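Local coordinates for NADH dehydrogenase, putative (Plasmodium falciparum, PDB 5JWC), which probably passes electrons from NADH through a bound FAD to ubiquinone, as a single-polypeptide type II NADH dehydrogenase of the malaria parasite, at residues A[55-61]-A[99-104]; A[338-344]-A[430-434]. All blocks are in the same frame, centred on the assembly; numbering follows the deposited sequence.

Both contacts touch FAD and reach the same mixed sheet of the FAD-binding, Rossmann-type fold, whose order runs 124-128, 114-118, 99-109, 53-57, 30-34, 131-134, 337-339. Contact 1 pairs the neighbouring strands 53-57 and 99-109, whereas contact 2 sets 337-339, an outermost strand of that sheet, and the turn after it against helix 424-440. They follow one another along the chain, contact 1 closing before contact 2 opens. Their centres lie about 17 Å apart and their nearest atoms about 9 Å, with FAD bridging the interval: residues 55-61 and 99-104 attend the adenosine end, while residues 338-344 hold a phosphate oxygen and the ribityl chain. Residues far apart in sequence thus grip one extended cofactor.

Contact 1. Residues A[55-61]-A[99-104]; sequences TLISPRN and NYLQLE. With FAD (flavin-adenine dinucleotide), chain C.
At the adenosine end of the FAD site, in the Rossmann-type sheet, strands 55-57 and 99-101 run parallel, their axes 4.5 Å apart at an angle of 22°. The ladder is short: Leu-56 N gives to Asn-99 O and Leu-56 O receives Leu-101 N, each at 2.9 Å, and a weak bond from Ser-58 N to Leu-101 O follows. Beyond it an inverse gamma turn centred on Gln-102 redirects the second chain.

Tyr-100 takes over where the ladder fades. With CG anti to the backbone N (chi1 165°), its ring runs forward beside the first chain, and OH donates to Ser-58 O at 2.7 Å, tilted 33° from that carbonyl's plane. A tyrosine suits the place because its ring carbons pack against aliphatic neighbours while its hydroxyl binds: CD1 lies 3.8 Å from Leu-56 CD2, and CE2 meets Asn-61 CB at 3.5 Å. On the other side of the sheet Ile-57 crosses Leu-103, CG2 to CB 3.8 Å, a beta-branched side chain of the kind that suits a strand.

Ser-58 OG, besides its bond with Ser-36, accepts from Arg-60 N in an ST turn, which is consistent with a fixed backbone course next to the ribose. Pro-59 brings CD to 3.4 Å from FAD N3A, placing the CH2 of a rigid, puckered ring against the adenine, with no N-H of its own to satisfy there. The Arg-60 guanidinium carries FAD O3B over one face, 3.2 Å above its plane, while NH1 makes a salt bridge with Asp-157.

Strand 30-34 pairs with strand 53-57 along the edge away from strand 99-109, and Leu-127 of strand 124-128 covers Ile-57 and Leu-101. Across the dimer, Glu-173 of the second subunit packs on Tyr-100, and Leu-177 of that subunit on Leu-103.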
loop_
_atom_site.group_PDB
_atom_site.type_symbol
_atom_site.label_atom_id
_atom_site.label_comp_id
_atom_site.label_asym_id
_atom_site.label_seq_id
_atom_site.Cartn_x
_atom_site.Cartn_y
_atom_site.Cartn_z
ATOM N N THR A 55 -15.919 21.463 -12.441
ATOM C CA THR A 55 -15.484 20.959 -11.151
ATOM C C THR A 55 -15.956 19.523 -10.958
ATOM O O THR A 55 -17.146 19.229 -11.102
ATOM C CB THR A 55 -16.004 21.844 -9.980
ATOM O OG1 THR A 55 -15.605 23.204 -10.197
ATOM C CG2 THR A 55 -15.436 21.377 -8.662
ATOM N N LEU A 56 -15.024 18.626 -10.646
ATOM C CA LEU A 56 -15.398 17.276 -10.303
ATOM C C LEU A 56 -15.436 17.133 -8.797
ATOM O O LEU A 56 -14.511 17.547 -8.075
ATOM C CB LEU A 56 -14.444 16.253 -10.935
ATOM C CG LEU A 56 -14.903 14.787 -10.880
ATOM C CD1 LEU A 56 -14.327 14.036 -12.118
ATOM C CD2 LEU A 56 -14.473 14.093 -9.593
ATOM N N ILE A 57 -16.520 16.537 -8.330
ATOM C CA ILE A 57 -16.749 16.356 -6.922
ATOM C C ILE A 57 -16.930 14.876 -6.610
ATOM O O ILE A 57 -17.816 14.222 -7.160
ATOM C CB ILE A 57 -17.996 17.143 -6.481
ATOM C CG1 ILE A 57 -17.767 18.629 -6.722
ATOM C CG2 ILE A 57 -18.263 16.912 -5.030
ATOM C CD1 ILE A 57 -18.974 19.461 -6.459
ATOM N N SER A 58 -16.096 14.357 -5.723
ATOM C CA SER A 58 -16.157 12.955 -5.333
ATOM C C SER A 58 -15.410 12.754 -4.030
ATOM O O SER A 58 -14.411 13.430 -3.798
ATOM C CB SER A 58 -15.555 12.068 -6.427
ATOM O OG SER A 58 -15.501 10.731 -5.988
ATOM N N PRO A 59 -15.876 11.831 -3.172
ATOM C CA PRO A 59 -15.111 11.587 -1.940
ATOM C C PRO A 59 -13.819 10.815 -2.216
ATOM O O PRO A 59 -12.978 10.686 -1.331
ATOM C CB PRO A 59 -16.075 10.760 -1.078
ATOM C CG PRO A 59 -16.955 10.052 -2.085
ATOM C CD PRO A 59 -17.113 11.032 -3.230
ATOM N N ARG A 60 -13.676 10.325 -3.444
ATOM C CA ARG A 60 -12.521 9.542 -3.870
ATOM C C ARG A 60 -11.675 10.387 -4.808
ATOM O O ARG A 60 -12.135 10.768 -5.896
ATOM C CB ARG A 60 -12.987 8.257 -4.576
ATOM C CG ARG A 60 -11.978 7.126 -4.646
ATOM C CD ARG A 60 -12.588 5.906 -5.361
ATOM N NE ARG A 60 -12.773 6.169 -6.783
ATOM C CZ ARG A 60 -13.405 5.348 -7.621
ATOM N NH1 ARG A 60 -13.906 4.202 -7.176
ATOM N NH2 ARG A 60 -13.517 5.670 -8.901
ATOM N N ASN A 61 -10.440 10.695 -4.418
ATOM C CA ASN A 61 -9.658 11.604 -5.256
ATOM C C ASN A 61 -8.808 10.867 -6.290
ATOM O O ASN A 61 -7.870 11.422 -6.861
ATOM C CB ASN A 61 -8.812 12.546 -4.391
ATOM C CG ASN A 61 -7.576 11.894 -3.853
ATOM O OD1 ASN A 61 -7.586 10.713 -3.518
ATOM N ND2 ASN A 61 -6.499 12.663 -3.765
ATOM N N ASN A 99 -11.192 21.788 -11.983
ATOM C CA ASN A 99 -11.044 21.772 -10.541
ATOM C C ASN A 99 -11.552 20.467 -9.951
ATOM O O ASN A 99 -12.384 19.784 -10.555
ATOM C CB ASN A 99 -11.822 22.940 -9.940
ATOM C CG ASN A 99 -11.389 24.269 -10.527
ATOM O OD1 ASN A 99 -10.411 24.864 -10.081
ATOM N ND2 ASN A 99 -12.095 24.715 -11.571
ATOM N N TYR A 100 -11.070 20.130 -8.765
ATOM C CA TYR A 100 -11.553 18.954 -8.068
ATOM C C TYR A 100 -11.734 19.269 -6.588
ATOM O O TYR A 100 -10.892 19.918 -5.988
ATOM C CB TYR A 100 -10.596 17.757 -8.240
ATOM C CG TYR A 100 -10.898 16.662 -7.224
ATOM C CD1 TYR A 100 -12.030 15.855 -7.343
ATOM C CD2 TYR A 100 -10.093 16.491 -6.106
ATOM C CE1 TYR A 100 -12.329 14.879 -6.392
ATOM C CE2 TYR A 100 -10.378 15.537 -5.162
ATOM C CZ TYR A 100 -11.494 14.732 -5.299
ATOM O OH TYR A 100 -11.750 13.780 -4.328
ATOM N N LEU A 101 -12.813 18.771 -5.998
ATOM C CA LEU A 101 -13.080 18.967 -4.579
ATOM C C LEU A 101 -13.394 17.623 -3.937
ATOM O O LEU A 101 -14.216 16.867 -4.457
ATOM C CB LEU A 101 -14.261 19.933 -4.365
ATOM C CG LEU A 101 -14.025 21.392 -4.726
ATOM C CD1 LEU A 101 -15.306 22.195 -4.520
ATOM C CD2 LEU A 101 -12.860 21.970 -3.892
ATOM N N GLN A 102 -12.742 17.311 -2.819
ATOM C CA GLN A 102 -13.011 16.044 -2.160
ATOM C C GLN A 102 -14.211 16.163 -1.243
ATOM O O GLN A 102 -14.082 16.434 -0.049
ATOM C CB GLN A 102 -11.802 15.550 -1.383
ATOM C CG GLN A 102 -11.998 14.137 -0.869
ATOM C CD GLN A 102 -10.709 13.512 -0.391
ATOM O OE1 GLN A 102 -10.365 12.395 -0.787
ATOM N NE2 GLN A 102 -9.989 14.220 0.463
ATOM N N LEU A 103 -15.385 15.947 -1.816
ATOM C CA LEU A 103 -16.626 16.083 -1.087
ATOM C C LEU A 103 -17.565 14.962 -1.495
ATOM O O LEU A 103 -17.462 14.443 -2.610
ATOM C CB LEU A 103 -17.269 17.434 -1.387
ATOM C CG LEU A 103 -16.517 18.707 -1.010
ATOM C CD1 LEU A 103 -17.190 19.896 -1.671
ATOM C CD2 LEU A 103 -16.493 18.857 0.508
ATOM N N GLU A 104 -18.480 14.613 -0.598
ATOM C CA GLU A 104 -19.574 13.705 -0.893
ATOM C C GLU A 104 -20.865 14.515 -1.087
ATOM O O GLU A 104 -21.245 15.293 -0.205
ATOM C CB GLU A 104 -19.734 12.697 0.243
ATOM C CG GLU A 104 -20.964 11.828 0.121
ATOM C CD GLU A 104 -21.271 11.052 1.393
ATOM O OE1 GLU A 104 -20.328 10.682 2.130
ATOM O OE2 GLU A 104 -22.473 10.818 1.656
HETATM P PA FAD C . -18.034 4.121 -10.619
HETATM O O1A FAD C . -18.157 3.129 -9.498
HETATM O O2A FAD C . -16.958 3.802 -11.596
HETATM O O5B FAD C . -17.826 5.606 -10.031
HETATM C C5B FAD C . -18.727 6.174 -9.108
HETATM C C4B FAD C . -18.007 7.358 -8.483
HETATM O O4B FAD C . -18.934 8.131 -7.747
HETATM C C3B FAD C . -16.920 6.902 -7.506
HETATM O O3B FAD C . -15.798 7.744 -7.659
HETATM C C2B FAD C . -17.529 7.182 -6.150
HETATM O O2B FAD C . -16.530 7.477 -5.202
HETATM C C1B FAD C . -18.362 8.412 -6.489
HETATM N N9A FAD C . -19.460 8.700 -5.562
HETATM C C8A FAD C . -20.258 7.807 -4.887
HETATM N N7A FAD C . -21.152 8.524 -4.161
HETATM C C5A FAD C . -20.937 9.842 -4.368
HETATM C C6A FAD C . -21.563 10.976 -3.873
HETATM N N6A FAD C . -22.634 10.864 -3.088
HETATM N N1A FAD C . -21.121 12.213 -4.282
HETATM C C2A FAD C . -20.065 12.317 -5.169
HETATM N N3A FAD C . -19.443 11.182 -5.654
HETATM C C4A FAD C . -19.874 9.966 -5.249
HETATM N N1 FAD C . -17.185 -3.283 -16.473
HETATM C C2 FAD C . -16.784 -3.649 -17.729
HETATM O O2 FAD C . -17.289 -3.103 -18.703
HETATM N N3 FAD C . -15.805 -4.611 -17.911
HETATM C C4 FAD C . -15.203 -5.223 -16.843
HETATM O O4 FAD C . -14.323 -6.072 -17.040
HETATM C C4X FAD C . -15.592 -4.852 -15.561
HETATM N N5 FAD C . -15.016 -5.438 -14.456
HETATM C C5X FAD C . -15.423 -5.048 -13.185
HETATM C C6 FAD C . -14.832 -5.617 -12.071
HETATM C C7 FAD C . -15.218 -5.249 -10.788
HETATM C C7M FAD C . -14.551 -5.908 -9.603
HETATM C C8 FAD C . -16.201 -4.283 -10.614
HETATM C C8M FAD C . -16.637 -3.872 -9.239
HETATM C C9 FAD C . -16.798 -3.704 -11.736
HETATM C C9A FAD C . -16.406 -4.078 -13.019
HETATM N N10 FAD C . -16.987 -3.503 -14.136
HETATM C C10 FAD C . -16.580 -3.879 -15.389
HETATM C "C1'" FAD C . -18.091 -2.494 -14.007
HETATM C "C2'" FAD C . -17.656 -1.055 -13.904
HETATM O "O2'" FAD C . -16.775 -0.924 -12.823
HETATM C "C3'" FAD C . -18.894 -0.233 -13.594
HETATM O "O3'" FAD C . -19.909 -0.475 -14.542
HETATM C "C4'" FAD C . -18.462 1.223 -13.619
HETATM O "O4'" FAD C . -17.715 1.428 -12.447
HETATM C "C5'" FAD C . -19.633 2.191 -13.675
HETATM O "O5'" FAD C . -19.096 3.493 -13.772
HETATM P P FAD C . -19.728 4.683 -12.889
HETATM O O1P FAD C . -19.044 5.981 -13.252
HETATM O O2P FAD C . -21.212 4.656 -13.127
HETATM O O3P FAD C . -19.467 4.240 -11.351
#

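Contact 2. Residues A[338-344]-A[430-434]; sequences YAIGDCK and EAYYL. With FAD (flavin-adenine dinucleotide), chain C.
Strand 338-339 ends in a turn at Gly-341 that passes beside helix 430-434, the backbones coming nearest at Ile-340 and Glu-430, whose CA atoms are 6.2 Å apart. This is the flavoprotein segment in which a strand of the Rossmann-type domain runs into a Gly-Asp pair on the cofactor. Glu-430 reaches from the helix into that turn. Its extended chain delivers OE1 to Gly-341 N at 2.6 Å, nearly along the C-O axis and almost straight at 173°.

A carboxylate suits this buried place because it can accept a hydrogen bond from an amide and pair with a cation at once. Lys-344 comes from the opposite direction, and its NZ meets OE2 of Glu-430 on the syn side at 2.7 Å, some 29° out of the carboxylate plane, with a weaker bond to OE1. Bends at chi2 (94°) and chi4 fold the lysine back, and NZ also donates to Gly-341 O. Glutamate and lysine thereby hold both polar atoms of Gly-341, probably each stabilising the other's charge. The backbone angles of Gly-341 suit a residue without a side chain, and its CA packs 3.3 Å from FAD O2P.

The apolar side of the contact follows one helical turn. Ile-340 sends CD1 over Ala-431, whose small side chain permits the approach, and sets CG2 3.9 Å from Leu-434 CD2. Leu-434 in turn spreads both methyls on Tyr-338, Leu-434 CD1 lying 3.5 Å from Tyr-338 CD1; Phe-438 meets the same ring edge-to-face. Leu-434 also packs on Phe-43 of helix 38-46.

What the braced turn presents to the cofactor is Asp-342: its N gives to FAD O2P at 2.8 Å, and OD1 accepts from FAD O3' at 3.1 Å.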
loop_
_atom_site.group_PDB
_atom_site.type_symbol
_atom_site.label_atom_id
_atom_site.label_comp_id
_atom_site.label_asym_id
_atom_site.label_seq_id
_atom_site.Cartn_x
_atom_site.Cartn_y
_atom_site.Cartn_z
ATOM N N TYR A 338 -27.855 15.833 -16.057
ATOM C CA TYR A 338 -27.604 14.618 -16.832
ATOM C C TYR A 338 -27.139 13.516 -15.879
ATOM O O TYR A 338 -26.660 13.798 -14.779
ATOM C CB TYR A 338 -26.531 14.836 -17.906
ATOM C CG TYR A 338 -26.908 15.774 -19.031
ATOM C CD1 TYR A 338 -27.236 15.282 -20.283
ATOM C CD2 TYR A 338 -26.903 17.161 -18.844
ATOM C CE1 TYR A 338 -27.564 16.122 -21.320
ATOM C CE2 TYR A 338 -27.239 18.026 -19.890
ATOM C CZ TYR A 338 -27.571 17.491 -21.119
ATOM O OH TYR A 338 -27.906 18.292 -22.170
ATOM N N ALA A 339 -27.297 12.261 -16.281
ATOM C CA ALA A 339 -26.753 11.155 -15.492
ATOM C C ALA A 339 -26.191 10.110 -16.429
ATOM O O ALA A 339 -26.744 9.885 -17.515
ATOM C CB ALA A 339 -27.799 10.561 -14.588
ATOM N N ILE A 340 -25.083 9.492 -16.030
ATOM C CA ILE A 340 -24.416 8.496 -16.872
ATOM C C ILE A 340 -23.919 7.347 -16.007
ATOM O O ILE A 340 -23.769 7.503 -14.789
ATOM C CB ILE A 340 -23.219 9.098 -17.639
ATOM C CG1 ILE A 340 -22.153 9.605 -16.664
ATOM C CG2 ILE A 340 -23.660 10.233 -18.553
ATOM C CD1 ILE A 340 -20.952 10.288 -17.392
ATOM N N GLY A 341 -23.656 6.192 -16.612
ATOM C CA GLY A 341 -23.101 5.084 -15.840
ATOM C C GLY A 341 -24.129 4.264 -15.082
ATOM O O GLY A 341 -25.304 4.221 -15.456
ATOM N N ASP A 342 -23.685 3.619 -14.004
ATOM C CA ASP A 342 -24.504 2.642 -13.263
ATOM C C ASP A 342 -25.664 3.236 -12.464
ATOM O O ASP A 342 -26.536 2.501 -11.993
ATOM C CB ASP A 342 -23.639 1.877 -12.269
ATOM C CG ASP A 342 -22.726 0.857 -12.924
ATOM O OD1 ASP A 342 -22.700 0.746 -14.169
ATOM O OD2 ASP A 342 -22.001 0.180 -12.163
ATOM N N CYS A 343 -25.665 4.550 -12.252
ATOM C CA CYS A 343 -26.723 5.137 -11.419
ATOM C C CYS A 343 -28.010 5.406 -12.206
ATOM O O CYS A 343 -28.997 5.859 -11.628
ATOM C CB CYS A 343 -26.257 6.451 -10.764
ATOM S SG CYS A 343 -26.083 7.857 -11.914
ATOM N N LYS A 344 -28.005 5.131 -13.510
ATOM C CA LYS A 344 -29.127 5.510 -14.368
ATOM C C LYS A 344 -29.634 4.365 -15.250
ATOM O O LYS A 344 -28.919 3.383 -15.491
ATOM C CB LYS A 344 -28.743 6.707 -15.251
ATOM C CG LYS A 344 -27.677 6.401 -16.300
ATOM C CD LYS A 344 -28.263 6.028 -17.657
ATOM C CE LYS A 344 -27.170 5.682 -18.671
ATOM N NZ LYS A 344 -26.342 4.489 -18.268
ATOM N N GLU A 430 -20.696 6.616 -22.746
ATOM C CA GLU A 430 -21.666 7.664 -22.404
ATOM C C GLU A 430 -20.945 8.963 -22.067
ATOM O O GLU A 430 -21.416 10.073 -22.399
ATOM C CB GLU A 430 -22.549 7.251 -21.221
ATOM C CG GLU A 430 -23.593 6.179 -21.527
ATOM C CD GLU A 430 -24.111 5.483 -20.267
ATOM O OE1 GLU A 430 -23.985 6.062 -19.163
ATOM O OE2 GLU A 430 -24.642 4.347 -20.372
ATOM N N ALA A 431 -19.828 8.827 -21.357
ATOM C CA ALA A 431 -19.020 9.977 -20.986
ATOM C C ALA A 431 -18.460 10.666 -22.218
ATOM O O ALA A 431 -18.419 11.894 -22.265
ATOM C CB ALA A 431 -17.868 9.565 -20.028
ATOM N N TYR A 432 -17.978 9.892 -23.190
ATOM C CA TYR A 432 -17.412 10.491 -24.383
ATOM C C TYR A 432 -18.518 11.128 -25.235
ATOM O O TYR A 432 -18.326 12.215 -25.794
ATOM C CB TYR A 432 -16.591 9.476 -25.184
ATOM C CG TYR A 432 -15.232 9.228 -24.536
ATOM C CD1 TYR A 432 -14.743 10.108 -23.567
ATOM C CD2 TYR A 432 -14.428 8.145 -24.901
ATOM C CE1 TYR A 432 -13.508 9.913 -22.962
ATOM C CE2 TYR A 432 -13.180 7.946 -24.306
ATOM C CZ TYR A 432 -12.729 8.838 -23.331
ATOM O OH TYR A 432 -11.498 8.669 -22.711
ATOM N N TYR A 433 -19.657 10.442 -25.337
ATOM C CA TYR A 433 -20.811 10.966 -26.062
ATOM C C TYR A 433 -21.222 12.319 -25.484
ATOM O O TYR A 433 -21.365 13.299 -26.217
ATOM C CB TYR A 433 -21.990 9.972 -26.011
ATOM C CG TYR A 433 -23.351 10.593 -26.251
ATOM C CD1 TYR A 433 -23.850 10.759 -27.547
ATOM C CD2 TYR A 433 -24.140 11.008 -25.186
ATOM C CE1 TYR A 433 -25.111 11.332 -27.768
ATOM C CE2 TYR A 433 -25.390 11.581 -25.395
ATOM C CZ TYR A 433 -25.870 11.739 -26.685
ATOM O OH TYR A 433 -27.115 12.315 -26.872
ATOM N N LEU A 434 -21.396 12.370 -24.166
ATOM C CA LEU A 434 -21.998 13.526 -23.536
ATOM C C LEU A 434 -21.031 14.718 -23.467
ATOM O O LEU A 434 -21.439 15.867 -23.663
ATOM C CB LEU A 434 -22.498 13.171 -22.148
ATOM C CG LEU A 434 -23.267 14.281 -21.446
ATOM C CD1 LEU A 434 -24.482 14.671 -22.326
ATOM C CD2 LEU A 434 -23.686 13.804 -20.061
HETATM P PA FAD C . -18.034 4.121 -10.619
HETATM O O1A FAD C . -18.157 3.129 -9.498
HETATM O O2A FAD C . -16.958 3.802 -11.596
HETATM O O5B FAD C . -17.826 5.606 -10.031
HETATM C C5B FAD C . -18.727 6.174 -9.108
HETATM C C4B FAD C . -18.007 7.358 -8.483
HETATM O O4B FAD C . -18.934 8.131 -7.747
HETATM C C3B FAD C . -16.920 6.902 -7.506
HETATM O O3B FAD C . -15.798 7.744 -7.659
HETATM C C2B FAD C . -17.529 7.182 -6.150
HETATM O O2B FAD C . -16.530 7.477 -5.202
HETATM C C1B FAD C . -18.362 8.412 -6.489
HETATM N N9A FAD C . -19.460 8.700 -5.562
HETATM C C8A FAD C . -20.258 7.807 -4.887
HETATM N N7A FAD C . -21.152 8.524 -4.161
HETATM C C5A FAD C . -20.937 9.842 -4.368
HETATM C C6A FAD C . -21.563 10.976 -3.873
HETATM N N6A FAD C . -22.634 10.864 -3.088
HETATM N N1A FAD C . -21.121 12.213 -4.282
HETATM C C2A FAD C . -20.065 12.317 -5.169
HETATM N N3A FAD C . -19.443 11.182 -5.654
HETATM C C4A FAD C . -19.874 9.966 -5.249
HETATM N N1 FAD C . -17.185 -3.283 -16.473
HETATM C C2 FAD C . -16.784 -3.649 -17.729
HETATM O O2 FAD C . -17.289 -3.103 -18.703
HETATM N N3 FAD C . -15.805 -4.611 -17.911
HETATM C C4 FAD C . -15.203 -5.223 -16.843
HETATM O O4 FAD C . -14.323 -6.072 -17.040
HETATM C C4X FAD C . -15.592 -4.852 -15.561
HETATM N N5 FAD C . -15.016 -5.438 -14.456
HETATM C C5X FAD C . -15.423 -5.048 -13.185
HETATM C C6 FAD C . -14.832 -5.617 -12.071
HETATM C C7 FAD C . -15.218 -5.249 -10.788
HETATM C C7M FAD C . -14.551 -5.908 -9.603
HETATM C C8 FAD C . -16.201 -4.283 -10.614
HETATM C C8M FAD C . -16.637 -3.872 -9.239
HETATM C C9 FAD C . -16.798 -3.704 -11.736
HETATM C C9A FAD C . -16.406 -4.078 -13.019
HETATM N N10 FAD C . -16.987 -3.503 -14.136
HETATM C C10 FAD C . -16.580 -3.879 -15.389
HETATM C "C1'" FAD C . -18.091 -2.494 -14.007
HETATM C "C2'" FAD C . -17.656 -1.055 -13.904
HETATM O "O2'" FAD C . -16.775 -0.924 -12.823
HETATM C "C3'" FAD C . -18.894 -0.233 -13.594
HETATM O "O3'" FAD C . -19.909 -0.475 -14.542
HETATM C "C4'" FAD C . -18.462 1.223 -13.619
HETATM O "O4'" FAD C . -17.715 1.428 -12.447
HETATM C "C5'" FAD C . -19.633 2.191 -13.675
HETATM O "O5'" FAD C . -19.096 3.493 -13.772
HETATM P P FAD C . -19.728 4.683 -12.889
HETATM O O1P FAD C . -19.044 5.981 -13.252
HETATM O O2P FAD C . -21.212 4.656 -13.127
HETATM O O3P FAD C . -19.467 4.240 -11.351
#